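Local coordinates for protein multiheme cytochrome cf (Carboxydothermus ferrireducens DSM 11255, PDB 6QVM) that probably carries electrons through a chain of c-type hemes in the S-layer to insoluble iron(III) outside the cell, at residues C35-Q40 with T78-L83; S71-P76 with T364-K369; A222-K227 with P357-A362. One frame throughout, in Å; residues are numbered along the deposited sequence.

Contact 1. Residues C35-Q40 with T78-L83. With HEC (heme c), chain E.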
loop_
_atom_site.group_PDB
_atom_site.type_symbol
_atom_site.label_atom_id
_atom_site.label_comp_id
_atom_site.label_asym_id
_atom_site.label_seq_id
_atom_site.Cartn_x
_atom_site.Cartn_y
_atom_site.Cartn_z
ATOM N N CYS A 35 -18.160 -20.931 -18.231
ATOM C CA CYS A 35 -17.108 -19.926 -18.166
ATOM C C CYS A 35 -17.657 -18.565 -18.563
ATOM O O CYS A 35 -17.390 -17.555 -17.905
ATOM C CB CYS A 35 -15.949 -20.314 -19.086
ATOM S SG CYS A 35 -15.388 -22.020 -18.939
ATOM N N SER A 36 -18.449 -18.529 -19.638
ATOM C CA SER A 36 -18.978 -17.279 -20.167
ATOM C C SER A 36 -19.932 -16.583 -19.202
ATOM O O SER A 36 -20.290 -15.425 -19.442
ATOM C CB SER A 36 -19.688 -17.545 -21.496
ATOM O OG SER A 36 -20.909 -18.235 -21.285
ATOM N N TYR A 37 -20.359 -17.263 -18.137
ATOM C CA TYR A 37 -21.220 -16.633 -17.140
ATOM C C TYR A 37 -20.455 -15.578 -16.346
ATOM O O TYR A 37 -20.985 -14.496 -16.067
ATOM C CB TYR A 37 -21.808 -17.707 -16.220
ATOM C CG TYR A 37 -22.844 -17.215 -15.227
ATOM C CD1 TYR A 37 -24.144 -16.935 -15.629
ATOM C CD2 TYR A 37 -22.525 -17.044 -13.884
ATOM C CE1 TYR A 37 -25.095 -16.488 -14.726
ATOM C CE2 TYR A 37 -23.471 -16.595 -12.972
ATOM C CZ TYR A 37 -24.757 -16.326 -13.398
ATOM O OH TYR A 37 -25.705 -15.881 -12.501
ATOM N N CYS A 38 -19.200 -15.868 -15.997
ATOM C CA CYS A 38 -18.368 -14.953 -15.230
ATOM C C CYS A 38 -17.253 -14.309 -16.037
ATOM O O CYS A 38 -16.728 -13.275 -15.614
ATOM C CB CYS A 38 -17.741 -15.675 -14.032
ATOM S SG CYS A 38 -18.933 -16.414 -12.888
ATOM N N HIS A 39 -16.872 -14.887 -17.174
ATOM C CA HIS A 39 -15.778 -14.374 -17.985
ATOM C C HIS A 39 -16.302 -13.879 -19.324
ATOM O O HIS A 39 -17.227 -14.463 -19.898
ATOM C CB HIS A 39 -14.709 -15.445 -18.228
ATOM C CG HIS A 39 -14.009 -15.894 -16.987
ATOM N ND1 HIS A 39 -12.917 -15.232 -16.466
ATOM C CD2 HIS A 39 -14.246 -16.938 -16.160
ATOM C CE1 HIS A 39 -12.512 -15.851 -15.370
ATOM N NE2 HIS A 39 -13.301 -16.891 -15.164
ATOM N N GLN A 40 -15.700 -12.802 -19.821
ATOM C CA GLN A 40 -15.996 -12.328 -21.162
ATOM C C GLN A 40 -15.300 -13.201 -22.197
ATOM O O GLN A 40 -14.187 -13.691 -21.985
ATOM C CB GLN A 40 -15.568 -10.871 -21.336
ATOM C CG GLN A 40 -16.369 -9.893 -20.490
ATOM C CD GLN A 40 -15.863 -8.469 -20.609
ATOM O OE1 GLN A 40 -15.707 -7.948 -21.709
ATOM N NE2 GLN A 40 -15.585 -7.839 -19.473
ATOM N N THR A 78 -17.280 -10.681 -16.323
ATOM C CA THR A 78 -18.574 -10.070 -16.568
ATOM C C THR A 78 -19.091 -9.432 -15.279
ATOM O O THR A 78 -18.460 -9.512 -14.222
ATOM C CB THR A 78 -19.571 -11.110 -17.084
ATOM O OG1 THR A 78 -19.788 -12.112 -16.081
ATOM C CG2 THR A 78 -19.042 -11.776 -18.350
ATOM N N GLU A 79 -20.258 -8.787 -15.364
ATOM C CA GLU A 79 -20.887 -8.264 -14.156
ATOM C C GLU A 79 -21.115 -9.385 -13.152
ATOM O O GLU A 79 -20.877 -9.227 -11.950
ATOM C CB GLU A 79 -22.211 -7.583 -14.493
ATOM C CG GLU A 79 -22.969 -7.098 -13.265
ATOM C CD GLU A 79 -24.275 -6.401 -13.618
ATOM O OE1 GLU A 79 -24.892 -6.737 -14.661
ATOM O OE2 GLU A 79 -24.680 -5.505 -12.847
ATOM N N ARG A 80 -21.580 -10.536 -13.643
ATOM C CA ARG A 80 -21.824 -11.676 -12.765
ATOM C C ARG A 80 -20.535 -12.151 -12.107
ATOM O O ARG A 80 -20.538 -12.552 -10.936
ATOM C CB ARG A 80 -22.491 -12.812 -13.544
ATOM C CG ARG A 80 -23.909 -12.495 -13.979
ATOM C CD ARG A 80 -24.853 -12.499 -12.785
ATOM N NE ARG A 80 -26.034 -11.670 -13.003
ATOM C CZ ARG A 80 -26.933 -11.409 -12.062
ATOM N NH1 ARG A 80 -26.780 -11.921 -10.850
ATOM N NH2 ARG A 80 -27.973 -10.630 -12.326
ATOM N N GLY A 81 -19.424 -12.124 -12.847
ATOM C CA GLY A 81 -18.149 -12.507 -12.254
ATOM C C GLY A 81 -17.693 -11.530 -11.185
ATOM O O GLY A 81 -17.204 -11.928 -10.122
ATOM N N VAL A 82 -17.851 -10.232 -11.458
ATOM C CA VAL A 82 -17.549 -9.203 -10.468
ATOM C C VAL A 82 -18.369 -9.422 -9.200
ATOM O O VAL A 82 -17.821 -9.501 -8.093
ATOM C CB VAL A 82 -17.800 -7.804 -11.059
ATOM C CG1 VAL A 82 -17.796 -6.768 -9.960
ATOM C CG2 VAL A 82 -16.764 -7.475 -12.118
ATOM N N LEU A 83 -19.691 -9.546 -9.348
ATOM C CA LEU A 83 -20.560 -9.761 -8.194
ATOM C C LEU A 83 -20.171 -11.027 -7.445
ATOM O O LEU A 83 -20.127 -11.041 -6.209
ATOM C CB LEU A 83 -22.019 -9.834 -8.641
ATOM C CG LEU A 83 -22.578 -8.589 -9.330
ATOM C CD1 LEU A 83 -23.982 -8.852 -9.860
ATOM C CD2 LEU A 83 -22.573 -7.397 -8.384
HETATM FE FE HEC E . -12.811 -18.249 -13.909
HETATM C CHA HEC E . -10.129 -16.474 -12.679
HETATM C CHB HEC E . -10.765 -19.713 -16.233
HETATM C CHC HEC E . -15.448 -20.193 -14.983
HETATM C CHD HEC E . -14.968 -16.533 -11.800
HETATM N NA HEC E . -10.827 -18.128 -14.359
HETATM C C1A HEC E . -9.900 -17.301 -13.754
HETATM C C2A HEC E . -8.632 -17.459 -14.434
HETATM C C3A HEC E . -8.814 -18.345 -15.428
HETATM C C4A HEC E . -10.195 -18.781 -15.397
HETATM C CMA HEC E . -7.753 -18.839 -16.432
HETATM C CAA HEC E . -7.336 -16.695 -14.069
HETATM C CBA HEC E . -6.271 -17.660 -13.553
HETATM C CGA HEC E . -6.548 -18.031 -12.122
HETATM O O1A HEC E . -6.258 -19.196 -11.744
HETATM O O2A HEC E . -7.054 -17.166 -11.359
HETATM N NB HEC E . -13.067 -19.675 -15.342
HETATM C C1B HEC E . -12.068 -20.162 -16.165
HETATM C C2B HEC E . -12.631 -21.232 -16.960
HETATM C C3B HEC E . -13.931 -21.362 -16.627
HETATM C C4B HEC E . -14.224 -20.391 -15.589
HETATM C CMB HEC E . -11.835 -22.019 -18.026
HETATM C CAB HEC E . -14.953 -22.367 -17.213
HETATM C CBB HEC E . -14.547 -23.832 -16.928
HETATM N NC HEC E . -14.821 -18.319 -13.499
HETATM C C1C HEC E . -15.721 -19.228 -14.030
HETATM C C2C HEC E . -17.020 -18.998 -13.420
HETATM C C3C HEC E . -16.881 -18.019 -12.498
HETATM C C4C HEC E . -15.499 -17.559 -12.556
HETATM C CMC HEC E . -18.277 -19.854 -13.705
HETATM C CAC HEC E . -17.969 -17.388 -11.578
HETATM C CBC HEC E . -18.667 -18.413 -10.652
HETATM N ND HEC E . -12.587 -16.739 -12.470
HETATM C C1D HEC E . -13.631 -16.195 -11.721
HETATM C C2D HEC E . -13.087 -15.205 -10.824
HETATM C C3D HEC E . -11.579 -15.190 -11.105
HETATM C C4D HEC E . -11.360 -16.174 -12.134
HETATM C CMD HEC E . -13.858 -14.349 -9.799
HETATM C CAD HEC E . -10.500 -14.331 -10.423
HETATM C CBD HEC E . -10.051 -15.093 -9.179
HETATM C CGD HEC E . -8.932 -14.365 -8.479
HETATM O O1D HEC E . -7.986 -13.898 -9.171
HETATM O O2D HEC E . -8.986 -14.270 -7.224
HETATM O O HOH W 1 -25.282 -14.146 -10.031
#
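T78 sits tightly against the backbone of Y37, C38 and H39. Its N donates to C38 O over 2.7 Å. Its hydroxyl lies between the backbone N and the carbonyl carbon (chi1 63°), where OG1 donates to Y37 O at 2.7 Å. The same OG1 caps helix 79-86 by accepting from G81 N at 3.3 Å. CG2 packs on the backbone of H39. An alanine here would probably leave both Y37 O and the G81 N-H without these partners and open a gap beside H39. G81 comes close too, with its CA 3.7 Å from C38 CB; a CB on it would collide with C38 O. Residues 35-39 form a CXXCH heme c motif. C35 SG and C38 SG are thioether-linked to the heme. H39 NE2 and the N of T24 bind its iron, and H39 ND1 donates to I75 O. At the Y37 edge R80 CB lies over one ring face, 4.2 Å from the centroid. Water 1 bridges Y37 OH and R80 NH1. D94 also bonds Y37 OH, R80 NH1 bonds V93 O, and NH2 forms a salt bridge with E108. The Q40 edge is solvent-exposed and looser: the Q40 and T78 side chains slide past each other in opposite directions, CG 3.9 Å from CG2.

Contact 2. Residues S71-P76 with T364-K369. With HEC (heme c), chain G.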
loop_
_atom_site.group_PDB
_atom_site.type_symbol
_atom_site.label_atom_id
_atom_site.label_comp_id
_atom_site.label_asym_id
_atom_site.label_seq_id
_atom_site.Cartn_x
_atom_site.Cartn_y
_atom_site.Cartn_z
ATOM N N SER A 71 -5.152 -15.856 -17.397
ATOM C CA SER A 71 -5.259 -14.559 -16.750
ATOM C C SER A 71 -6.586 -13.913 -17.111
ATOM O O SER A 71 -7.135 -14.156 -18.189
ATOM C CB SER A 71 -4.099 -13.653 -17.174
ATOM O OG SER A 71 -4.353 -12.296 -16.854
ATOM N N THR A 72 -7.087 -13.082 -16.198
ATOM C CA THR A 72 -8.264 -12.270 -16.473
ATOM C C THR A 72 -7.958 -11.102 -17.398
ATOM O O THR A 72 -8.879 -10.364 -17.761
ATOM C CB THR A 72 -8.891 -11.755 -15.175
ATOM O OG1 THR A 72 -7.863 -11.247 -14.316
ATOM C CG2 THR A 72 -9.648 -12.870 -14.469
ATOM N N ALA A 73 -6.697 -10.920 -17.790
ATOM C CA ALA A 73 -6.399 -10.002 -18.882
ATOM C C ALA A 73 -6.880 -10.566 -20.209
ATOM O O ALA A 73 -7.265 -9.808 -21.106
ATOM C CB ALA A 73 -4.901 -9.711 -18.931
ATOM N N GLN A 74 -6.866 -11.892 -20.348
ATOM C CA GLN A 74 -7.433 -12.534 -21.529
ATOM C C GLN A 74 -8.949 -12.624 -21.417
ATOM O O GLN A 74 -9.674 -12.316 -22.368
ATOM C CB GLN A 74 -6.838 -13.932 -21.716
ATOM C CG GLN A 74 -5.317 -13.992 -21.732
ATOM C CD GLN A 74 -4.810 -15.415 -21.581
ATOM O OE1 GLN A 74 -4.820 -15.983 -20.486
ATOM N NE2 GLN A 74 -4.395 -16.014 -22.687
ATOM N N ILE A 75 -9.439 -13.070 -20.264
ATOM C CA ILE A 75 -10.868 -13.276 -20.051
ATOM C C ILE A 75 -11.337 -12.407 -18.887
ATOM O O ILE A 75 -11.485 -12.899 -17.759
ATOM C CB ILE A 75 -11.182 -14.763 -19.818
ATOM C CG1 ILE A 75 -10.148 -15.401 -18.883
ATOM C CG2 ILE A 75 -11.208 -15.497 -21.142
ATOM C CD1 ILE A 75 -10.561 -16.767 -18.377
ATOM N N PRO A 76 -11.581 -11.116 -19.107
ATOM C CA PRO A 76 -12.036 -10.255 -18.010
ATOM C C PRO A 76 -13.416 -10.670 -17.519
ATOM O O PRO A 76 -14.185 -11.338 -18.215
ATOM C CB PRO A 76 -12.063 -8.852 -18.634
ATOM C CG PRO A 76 -11.278 -8.977 -19.926
ATOM C CD PRO A 76 -11.513 -10.386 -20.382
ATOM N N THR A 364 -13.704 -5.068 -14.061
ATOM C CA THR A 364 -13.331 -6.196 -14.912
ATOM C C THR A 364 -12.391 -7.194 -14.255
ATOM O O THR A 364 -12.304 -8.325 -14.743
ATOM C CB THR A 364 -12.674 -5.703 -16.208
ATOM O OG1 THR A 364 -11.429 -5.068 -15.889
ATOM C CG2 THR A 364 -13.573 -4.719 -16.938
ATOM N N GLY A 365 -11.687 -6.838 -13.182
ATOM C CA GLY A 365 -10.647 -7.712 -12.663
ATOM C C GLY A 365 -9.475 -7.877 -13.604
ATOM O O GLY A 365 -8.758 -8.881 -13.530
ATOM N N ASP A 366 -9.264 -6.910 -14.497
ATOM C CA ASP A 366 -8.221 -7.002 -15.507
ATOM C C ASP A 366 -6.928 -6.435 -14.934
ATOM O O ASP A 366 -6.850 -5.221 -14.689
ATOM C CB ASP A 366 -8.637 -6.246 -16.765
ATOM C CG ASP A 366 -7.658 -6.411 -17.918
ATOM O OD1 ASP A 366 -6.542 -6.941 -17.707
ATOM O OD2 ASP A 366 -8.018 -6.001 -19.046
ATOM N N PRO A 367 -5.896 -7.253 -14.712
ATOM C CA PRO A 367 -4.664 -6.733 -14.096
ATOM C C PRO A 367 -3.909 -5.741 -14.964
ATOM O O PRO A 367 -3.044 -5.024 -14.443
ATOM C CB PRO A 367 -3.834 -7.999 -13.848
ATOM C CG PRO A 367 -4.350 -8.995 -14.823
ATOM C CD PRO A 367 -5.813 -8.694 -14.998
ATOM N N THR A 368 -4.182 -5.689 -16.268
ATOM C CA THR A 368 -3.528 -4.703 -17.117
ATOM C C THR A 368 -4.114 -3.314 -16.959
ATOM O O THR A 368 -3.634 -2.390 -17.623
ATOM C CB THR A 368 -3.609 -5.113 -18.589
ATOM O OG1 THR A 368 -4.974 -5.062 -19.023
ATOM C CG2 THR A 368 -3.047 -6.515 -18.794
ATOM N N LYS A 369 -5.136 -3.142 -16.118
ATOM C CA LYS A 369 -5.779 -1.851 -15.911
ATOM C C LYS A 369 -5.499 -1.277 -14.529
ATOM O O LYS A 369 -6.183 -0.336 -14.104
ATOM C CB LYS A 369 -7.287 -1.978 -16.137
ATOM C CG LYS A 369 -7.667 -2.493 -17.524
ATOM C CD LYS A 369 -7.011 -1.652 -18.608
ATOM C CE LYS A 369 -7.616 -1.928 -19.973
ATOM N NZ LYS A 369 -7.524 -3.364 -20.337
HETATM FE FE HEC G . -7.821 -5.884 -8.278
HETATM C CHA HEC G . -5.331 -7.827 -9.636
HETATM C CHB HEC G . -5.446 -3.719 -7.049
HETATM C CHC HEC G . -10.296 -3.761 -7.188
HETATM C CHD HEC G . -10.192 -8.280 -8.925
HETATM N NA HEC G . -5.781 -5.798 -8.306
HETATM C C1A HEC G . -4.944 -6.691 -8.951
HETATM C C2A HEC G . -3.580 -6.237 -8.764
HETATM C C3A HEC G . -3.611 -5.107 -8.048
HETATM C C4A HEC G . -4.993 -4.812 -7.746
HETATM C CMA HEC G . -2.386 -4.272 -7.617
HETATM C CAA HEC G . -2.323 -6.937 -9.320
HETATM C CBA HEC G . -2.108 -6.419 -10.743
HETATM C CGA HEC G . -0.899 -7.073 -11.365
HETATM O O1A HEC G . -0.759 -8.326 -11.273
HETATM O O2A HEC G . -0.075 -6.326 -11.958
HETATM N NB HEC G . -7.869 -4.095 -7.248
HETATM C C1B HEC G . -6.763 -3.303 -6.993
HETATM C C2B HEC G . -7.234 -1.968 -6.661
HETATM C C3B HEC G . -8.582 -1.986 -6.684
HETATM C C4B HEC G . -9.000 -3.325 -7.061
HETATM C CMB HEC G . -6.311 -0.786 -6.283
HETATM C CAB HEC G . -9.547 -0.812 -6.395
HETATM C CBB HEC G . -9.454 0.245 -7.518
HETATM N NC HEC G . -9.847 -6.009 -8.066
HETATM C C1C HEC G . -10.683 -5.013 -7.601
HETATM C C2C HEC G . -12.061 -5.431 -7.765
HETATM C C3C HEC G . -12.043 -6.716 -8.177
HETATM C C4C HEC G . -10.650 -7.083 -8.408
HETATM C CMC HEC G . -13.289 -4.625 -7.272
HETATM C CAC HEC G . -13.268 -7.641 -8.415
HETATM C CBC HEC G . -14.167 -7.073 -9.527
HETATM N ND HEC G . -7.759 -7.761 -9.136
HETATM C C1D HEC G . -8.892 -8.553 -9.327
HETATM C C2D HEC G . -8.488 -9.757 -10.009
HETATM C C3D HEC G . -6.980 -9.622 -10.242
HETATM C C4D HEC G . -6.609 -8.352 -9.660
HETATM C CMD HEC G . -9.403 -10.921 -10.434
HETATM C CAD HEC G . -6.070 -10.646 -10.949
HETATM C CBD HEC G . -5.720 -11.748 -9.958
HETATM C CGD HEC G . -4.886 -11.151 -8.857
HETATM O O1D HEC G . -3.713 -10.787 -9.133
HETATM O O2D HEC G . -5.392 -11.035 -7.712
HETATM O O HOH W 2 -6.886 -7.146 -21.199
#
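T72 OG1 donates to G365 O over a short 2.6 Å, the one direct hydrogen bond between loops 71-76 and 364-369. T72 OG1 lies between its own backbone N and carbonyl carbon (chi1 46°), which turns it to the carbonyl. The C=O...OG1 angle is 155°. P367 CD packs against the same hydroxyl at 3.3 Å. T364 joins at the other end, where its CB meets P76 CB at 4.0 Å. Three small side-chain turns shape the loops. S71 OG accepts from A73 N in an ST turn, T364 OG1 from D366 N in another, and D366 OD1 from T368 N in an Asx turn. T364 OG1 also bonds to L360 O. The D366 carboxylate is held firmly. T368 N and T368 OG1 reach OD1 from the same face of its plane. OD2 makes a salt bridge to K369 NZ at 3.0 Å. This would probably stabilise the negative charge. OD1 also lies 3.4 Å from A73 CB, and water 2 donates to both A73 O and D366 OD2. A73 CB further packs on T368 CG2 at 3.7 Å. The two loops wall one heme c: T72, G365 and P367 belong to its pocket. I75 lines two other heme pockets. G365 has a positive phi, and a CB on it would crowd a heme methyl. D366 O accepts from ND1 of H361, a ligand of the heme iron, so it helps to orient that imidazole. P367 CB lies 3.9 Å from the propionate carbon CBA.

Contact 3. Residues A222-K227 with P357-A362. With HEC (heme c), chain G.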
loop_
_atom_site.group_PDB
_atom_site.type_symbol
_atom_site.label_atom_id
_atom_site.label_comp_id
_atom_site.label_asym_id
_atom_site.label_seq_id
_atom_site.Cartn_x
_atom_site.Cartn_y
_atom_site.Cartn_z
ATOM N N ALA A 222 -10.878 6.942 -14.407
ATOM C CA ALA A 222 -11.830 7.055 -13.309
ATOM C C ALA A 222 -11.356 6.267 -12.094
ATOM O O ALA A 222 -10.644 5.266 -12.214
ATOM C CB ALA A 222 -13.217 6.568 -13.736
ATOM N N TYR A 223 -11.775 6.726 -10.916
ATOM C CA TYR A 223 -11.411 6.109 -9.649
ATOM C C TYR A 223 -12.593 5.343 -9.067
ATOM O O TYR A 223 -13.754 5.706 -9.273
ATOM C CB TYR A 223 -10.918 7.163 -8.650
ATOM C CG TYR A 223 -9.526 7.673 -8.964
ATOM C CD1 TYR A 223 -9.322 8.619 -9.965
ATOM C CD2 TYR A 223 -8.417 7.205 -8.269
ATOM C CE1 TYR A 223 -8.058 9.088 -10.261
ATOM C CE2 TYR A 223 -7.144 7.664 -8.562
ATOM C CZ TYR A 223 -6.973 8.608 -9.555
ATOM O OH TYR A 223 -5.710 9.063 -9.840
ATOM N N ALA A 224 -12.284 4.272 -8.332
ATOM C CA ALA A 224 -13.305 3.383 -7.786
ATOM C C ALA A 224 -13.564 3.592 -6.301
ATOM O O ALA A 224 -14.684 3.351 -5.842
ATOM C CB ALA A 224 -12.912 1.922 -8.019
ATOM N N GLY A 225 -12.562 4.031 -5.544
ATOM C CA GLY A 225 -12.699 4.156 -4.106
ATOM C C GLY A 225 -12.145 2.950 -3.374
ATOM O O GLY A 225 -12.292 1.816 -3.841
ATOM N N THR A 226 -11.488 3.189 -2.235
ATOM C CA THR A 226 -10.845 2.109 -1.491
ATOM C C THR A 226 -11.827 0.993 -1.154
ATOM O O THR A 226 -11.488 -0.193 -1.233
ATOM C CB THR A 226 -10.212 2.676 -0.217
ATOM O OG1 THR A 226 -9.024 3.398 -0.562
ATOM C CG2 THR A 226 -9.883 1.568 0.789
ATOM N N LYS A 227 -13.061 1.358 -0.805
ATOM C CA LYS A 227 -14.036 0.361 -0.377
ATOM C C LYS A 227 -14.319 -0.641 -1.492
ATOM O O LYS A 227 -14.526 -1.834 -1.232
ATOM C CB LYS A 227 -15.314 1.053 0.091
ATOM C CG LYS A 227 -16.130 0.263 1.098
ATOM N N PRO A 357 -5.619 5.123 -11.086
ATOM C CA PRO A 357 -7.067 5.010 -11.322
ATOM C C PRO A 357 -7.471 3.560 -11.532
ATOM O O PRO A 357 -6.905 2.857 -12.368
ATOM C CB PRO A 357 -7.282 5.842 -12.593
ATOM C CG PRO A 357 -6.068 6.734 -12.681
ATOM C CD PRO A 357 -4.948 5.923 -12.121
ATOM N N GLY A 358 -8.459 3.105 -10.765
ATOM C CA GLY A 358 -8.769 1.689 -10.755
ATOM C C GLY A 358 -10.211 1.322 -11.046
ATOM O O GLY A 358 -10.599 0.165 -10.866
ATOM N N ALA A 359 -11.015 2.287 -11.503
ATOM C CA ALA A 359 -12.426 2.011 -11.761
ATOM C C ALA A 359 -12.583 0.973 -12.866
ATOM O O ALA A 359 -13.374 0.030 -12.745
ATOM C CB ALA A 359 -13.165 3.297 -12.122
ATOM N N LEU A 360 -11.843 1.139 -13.964
ATOM C CA LEU A 360 -11.904 0.162 -15.048
ATOM C C LEU A 360 -11.420 -1.207 -14.585
ATOM O O LEU A 360 -11.993 -2.236 -14.961
ATOM C CB LEU A 360 -11.087 0.646 -16.245
ATOM C CG LEU A 360 -11.036 -0.268 -17.478
ATOM C CD1 LEU A 360 -12.432 -0.597 -17.982
ATOM C CD2 LEU A 360 -10.209 0.380 -18.582
ATOM N N HIS A 361 -10.367 -1.240 -13.765
ATOM C CA HIS A 361 -9.909 -2.506 -13.201
ATOM C C HIS A 361 -10.967 -3.114 -12.287
ATOM O O HIS A 361 -11.239 -4.319 -12.344
ATOM C CB HIS A 361 -8.605 -2.304 -12.432
ATOM C CG HIS A 361 -8.248 -3.460 -11.559
ATOM N ND1 HIS A 361 -7.800 -4.661 -12.065
ATOM C CD2 HIS A 361 -8.298 -3.613 -10.215
ATOM C CE1 HIS A 361 -7.564 -5.496 -11.068
ATOM N NE2 HIS A 361 -7.869 -4.888 -9.935
ATOM N N ALA A 362 -11.587 -2.286 -11.441
ATOM C CA ALA A 362 -12.566 -2.784 -10.483
ATOM C C ALA A 362 -13.819 -3.335 -11.156
ATOM O O ALA A 362 -14.541 -4.125 -10.538
ATOM C CB ALA A 362 -12.951 -1.673 -9.504
HETATM FE FE HEC G . -7.821 -5.884 -8.278
HETATM C CHA HEC G . -5.331 -7.827 -9.636
HETATM C CHB HEC G . -5.446 -3.719 -7.049
HETATM C CHC HEC G . -10.296 -3.761 -7.188
HETATM C CHD HEC G . -10.192 -8.280 -8.925
HETATM N NA HEC G . -5.781 -5.798 -8.306
HETATM C C1A HEC G . -4.944 -6.691 -8.951
HETATM C C2A HEC G . -3.580 -6.237 -8.764
HETATM C C3A HEC G . -3.611 -5.107 -8.048
HETATM C C4A HEC G . -4.993 -4.812 -7.746
HETATM C CMA HEC G . -2.386 -4.272 -7.617
HETATM C CAA HEC G . -2.323 -6.937 -9.320
HETATM C CBA HEC G . -2.108 -6.419 -10.743
HETATM C CGA HEC G . -0.899 -7.073 -11.365
HETATM O O1A HEC G . -0.759 -8.326 -11.273
HETATM O O2A HEC G . -0.075 -6.326 -11.958
HETATM N NB HEC G . -7.869 -4.095 -7.248
HETATM C C1B HEC G . -6.763 -3.303 -6.993
HETATM C C2B HEC G . -7.234 -1.968 -6.661
HETATM C C3B HEC G . -8.582 -1.986 -6.684
HETATM C C4B HEC G . -9.000 -3.325 -7.061
HETATM C CMB HEC G . -6.311 -0.786 -6.283
HETATM C CAB HEC G . -9.547 -0.812 -6.395
HETATM C CBB HEC G . -9.454 0.245 -7.518
HETATM N NC HEC G . -9.847 -6.009 -8.066
HETATM C C1C HEC G . -10.683 -5.013 -7.601
HETATM C C2C HEC G . -12.061 -5.431 -7.765
HETATM C C3C HEC G . -12.043 -6.716 -8.177
HETATM C C4C HEC G . -10.650 -7.083 -8.408
HETATM C CMC HEC G . -13.289 -4.625 -7.272
HETATM C CAC HEC G . -13.268 -7.641 -8.415
HETATM C CBC HEC G . -14.167 -7.073 -9.527
HETATM N ND HEC G . -7.759 -7.761 -9.136
HETATM C C1D HEC G . -8.892 -8.553 -9.327
HETATM C C2D HEC G . -8.488 -9.757 -10.009
HETATM C C3D HEC G . -6.980 -9.622 -10.242
HETATM C C4D HEC G . -6.609 -8.352 -9.660
HETATM C CMD HEC G . -9.403 -10.921 -10.434
HETATM C CAD HEC G . -6.070 -10.646 -10.949
HETATM C CBD HEC G . -5.720 -11.748 -9.958
HETATM C CGD HEC G . -4.886 -11.151 -8.857
HETATM O O1D HEC G . -3.713 -10.787 -9.133
HETATM O O2D HEC G . -5.392 -11.035 -7.712
HETATM O O HOH W 3 -10.108 3.504 -14.342
#
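Y223 lays its ring over P357 just ahead of helix 359-362, whose H361 supplies an axial ligand to a heme c iron. H233, on helix 226-233, is the other ligand, making this a bis-histidine heme. The Y223 CB points away from 357-362, but the ring beyond it comes back. CD2 meets P357 CA at 4.0 Å. CE2 lies nearer to it, and CE1 reaches P357 CG at 3.9 Å. CZ touches the same CG, and at the tip OH does so at 3.7 Å, with P357 CD further off. P357 CA sits over the ring face in a CH-pi contact, 14° off the normal. Beside this pair A359 N donates to A222 O at 3.1 Å. Water 3 accepts from L360 N and lies within bonding distance of A222 O. The methyls of A222 and A359 pack at 3.6 Å. G225 and G358 each take an N-cap position. The E352 carboxylate accepts from the backbone N of A224, G225 and G358, joining both segments. A CB on G358 would clash with heme CBB. A224 CB packs on A362 CB at 3.9 Å, and it lies equally far from heme CBB.

In the fold
From the N terminus, contact 1 opens at the heme motif 35-40. Contact 2 opens at 71-76, before contact 1 closes at 78-83, so the two cross. Contact 1 closes a loop of 37 residues. Contact 3 opens at 222-227 and closes at 357-362, just before contact 2 closes at 364-369. Its loop of 129 residues holds a five-stranded antiparallel sheet and is nested inside the 287-residue loop of contact 2. Q40 N probably bonds to P76 O, joining contacts 1 and 2. Contacts 2 and 3 both touch one heme. Contacts 1 and 3 meet only lightly, V82 CG1 near A362 O. Together they tie the N-terminal heme region to the segments around the shared heme.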